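Local coordinates for scarecrow-like protein 3 (Arabidopsis thaliana, PDB 6KPB) that probably acts as a GRAS-family transcription factor in plant development and binds IDD zinc finger proteins such as JACKDAW, at residues 430-436 / 477-483. Numbering follows the deposited sequence.
Sequences GFGNVPL and VSAWRCR
Phe431, Gly432 and Asn433 pair antiparallel with Cys482, Arg481 and Trp480, adding the short strand 431-434 to the mixed, Rossmann-like sheet of the GRAS domain, within its predicted SAW region. Gly430 ends the preceding helix in a Schellman motif, and its carbonyl O takes Arg483 N at 2.8 Å. Gly432 and Arg481 form the hydrogen-bonded pair, bonded both ways; the return bond, Arg481 N to Gly432 O, is 2.7 Å and nearly straight. On the face carrying Asn433 and Trp480, the indole is the bump and Asn433 the hollow: Trp480 CE3 fits against Asn433 N and CA, its benzo-ring atom CZ3 lies 3.5 Å from Asn433 CB, and Asn433 ND2 sits over one ring face near the rim, the amide plane turned 65° from the ring. Trp480 CG lies beside its own backbone N (chi1 -50°), which lets NE1 bond back to Ser478 OG while the side chain packs on Ile426 of helix 419-428. A leucine here would probably leave Ser478 OG without its indole donor and open a gap beneath the Asn433 amide. On the face of Val434 and Arg481, Val434 CG2 nestles 3.6 Å from Arg481 CG. Past the strand, Leu436 brings CD2 to Ala479 CB and CD1 to Val477 O. Phe431 CB, though its bond points away, touches Trp480 CB; the ring stacks edge-to-face with Trp339. Arg483 bends at chi3 (-69°), laying its guanidinium over Gly432 N and salt-bridging Asp427. Cys482 SG makes an oblique sulfur-aromatic contact with the Phe431 ring, 4.0 Å from Phe431 CE1.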
loop_
_atom_site.group_PDB
_atom_site.type_symbol
_atom_site.label_atom_id
_atom_site.label_comp_id
_atom_site.label_asym_id
_atom_site.label_seq_id
_atom_site.Cartn_x
_atom_site.Cartn_y
_atom_site.Cartn_z
ATOM N N GLY A 430 12.128 5.964 -41.298
ATOM C CA GLY A 430 13.391 6.334 -41.900
ATOM C C GLY A 430 14.597 5.568 -41.408
ATOM O O GLY A 430 15.726 5.988 -41.681
ATOM N N PHE A 431 14.400 4.464 -40.695
ATOM C CA PHE A 431 15.501 3.668 -40.177
ATOM C C PHE A 431 15.711 2.428 -41.036
ATOM O O PHE A 431 14.755 1.851 -41.562
ATOM C CB PHE A 431 15.245 3.255 -38.725
ATOM C CG PHE A 431 15.237 4.406 -37.759
ATOM C CD1 PHE A 431 16.410 4.827 -37.154
ATOM C CD2 PHE A 431 14.057 5.062 -37.450
ATOM C CE1 PHE A 431 16.407 5.882 -36.263
ATOM C CE2 PHE A 431 14.048 6.120 -36.559
ATOM C CZ PHE A 431 15.225 6.530 -35.965
ATOM N N GLY A 432 16.970 2.030 -41.178
ATOM C CA GLY A 432 17.334 0.797 -41.861
ATOM C C GLY A 432 17.834 -0.218 -40.848
ATOM O O GLY A 432 18.566 0.132 -39.918
ATOM N N ASN A 433 17.440 -1.474 -41.037
ATOM C CA ASN A 433 17.812 -2.515 -40.091
ATOM C C ASN A 433 19.297 -2.835 -40.190
ATOM O O ASN A 433 19.855 -2.958 -41.284
ATOM C CB ASN A 433 16.988 -3.777 -40.329
ATOM C CG ASN A 433 17.396 -4.919 -39.415
ATOM O OD1 ASN A 433 17.850 -5.966 -39.875
ATOM N ND2 ASN A 433 17.251 -4.714 -38.112
ATOM N N VAL A 434 19.938 -2.961 -39.035
ATOM C CA VAL A 434 21.328 -3.388 -38.939
ATOM C C VAL A 434 21.331 -4.778 -38.305
ATOM O O VAL A 434 21.077 -4.906 -37.097
ATOM C CB VAL A 434 22.175 -2.400 -38.127
ATOM C CG1 VAL A 434 23.637 -2.828 -38.122
ATOM C CG2 VAL A 434 22.034 -1.000 -38.692
ATOM N N PRO A 435 21.585 -5.836 -39.072
ATOM C CA PRO A 435 21.516 -7.189 -38.510
ATOM C C PRO A 435 22.500 -7.367 -37.363
ATOM O O PRO A 435 23.621 -6.858 -37.394
ATOM C CB PRO A 435 21.867 -8.088 -39.702
ATOM C CG PRO A 435 22.577 -7.190 -40.671
ATOM C CD PRO A 435 21.953 -5.843 -40.497
ATOM N N LEU A 436 22.054 -8.080 -36.334
ATOM C CA LEU A 436 22.908 -8.359 -35.193
ATOM C C LEU A 436 24.044 -9.290 -35.598
ATOM O O LEU A 436 23.901 -10.128 -36.493
ATOM C CB LEU A 436 22.093 -8.975 -34.059
ATOM C CG LEU A 436 20.976 -8.088 -33.503
ATOM C CD1 LEU A 436 20.168 -8.818 -32.440
ATOM C CD2 LEU A 436 21.553 -6.796 -32.947
ATOM N N VAL A 477 14.988 -8.152 -29.908
ATOM C CA VAL A 477 16.076 -7.182 -29.892
ATOM C C VAL A 477 16.452 -6.873 -31.335
ATOM O O VAL A 477 16.687 -7.792 -32.126
ATOM C CB VAL A 477 17.304 -7.696 -29.114
ATOM C CG1 VAL A 477 18.389 -6.631 -29.065
ATOM C CG2 VAL A 477 16.907 -8.122 -27.706
ATOM N N SER A 478 16.508 -5.586 -31.675
ATOM C CA SER A 478 16.768 -5.180 -33.049
ATOM C C SER A 478 17.581 -3.893 -33.063
ATOM O O SER A 478 17.430 -3.036 -32.188
ATOM C CB SER A 478 15.463 -4.989 -33.832
ATOM O OG SER A 478 14.647 -3.999 -33.231
ATOM N N ALA A 479 18.434 -3.764 -34.075
ATOM C CA ALA A 479 19.309 -2.611 -34.240
ATOM C C ALA A 479 18.974 -1.893 -35.540
ATOM O O ALA A 479 18.648 -2.532 -36.547
ATOM C CB ALA A 479 20.783 -3.032 -34.233
ATOM N N TRP A 480 19.057 -0.563 -35.517
ATOM C CA TRP A 480 18.612 0.254 -36.637
ATOM C C TRP A 480 19.550 1.436 -36.833
ATOM O O TRP A 480 20.111 1.975 -35.875
ATOM C CB TRP A 480 17.178 0.756 -36.418
ATOM C CG TRP A 480 16.233 -0.336 -36.038
ATOM C CD1 TRP A 480 15.990 -0.810 -34.779
ATOM C CD2 TRP A 480 15.411 -1.105 -36.922
ATOM N NE1 TRP A 480 15.065 -1.825 -34.827
ATOM C CE2 TRP A 480 14.693 -2.026 -36.131
ATOM C CE3 TRP A 480 15.208 -1.104 -38.304
ATOM C CZ2 TRP A 480 13.790 -2.933 -36.678
ATOM C CZ3 TRP A 480 14.313 -2.007 -38.846
ATOM C CH2 TRP A 480 13.615 -2.909 -38.034
ATOM N N ARG A 481 19.711 1.833 -38.094
ATOM C CA ARG A 481 20.485 3.004 -38.473
ATOM C C ARG A 481 19.622 3.908 -39.342
ATOM O O ARG A 481 18.615 3.478 -39.909
ATOM C CB ARG A 481 21.758 2.626 -39.237
ATOM C CG ARG A 481 21.466 1.992 -40.585
ATOM C CD ARG A 481 22.697 1.912 -41.465
ATOM N NE ARG A 481 22.460 2.535 -42.765
ATOM C CZ ARG A 481 21.786 1.961 -43.757
ATOM N NH1 ARG A 481 21.619 2.602 -44.906
ATOM N NH2 ARG A 481 21.274 0.747 -43.599
ATOM N N CYS A 482 20.039 5.166 -39.459
ATOM C CA CYS A 482 19.269 6.153 -40.203
ATOM C C CYS A 482 19.468 5.977 -41.703
ATOM O O CYS A 482 20.598 5.816 -42.175
ATOM C CB CYS A 482 19.671 7.565 -39.782
ATOM S SG CYS A 482 19.228 7.984 -38.090
ATOM N N ARG A 483 18.370 6.017 -42.450
ATOM C CA ARG A 483 18.413 5.923 -43.901
ATOM C C ARG A 483 18.407 7.320 -44.516
ATOM O O ARG A 483 18.007 8.301 -43.882
ATOM C CB ARG A 483 17.227 5.107 -44.424
ATOM C CG ARG A 483 17.388 4.612 -45.853
ATOM C CD ARG A 483 16.100 4.022 -46.407
ATOM N NE ARG A 483 15.747 2.764 -45.760
ATOM C CZ ARG A 483 14.785 2.633 -44.853
ATOM N NH1 ARG A 483 14.070 3.689 -44.485
ATOM N NH2 ARG A 483 14.535 1.449 -44.316
#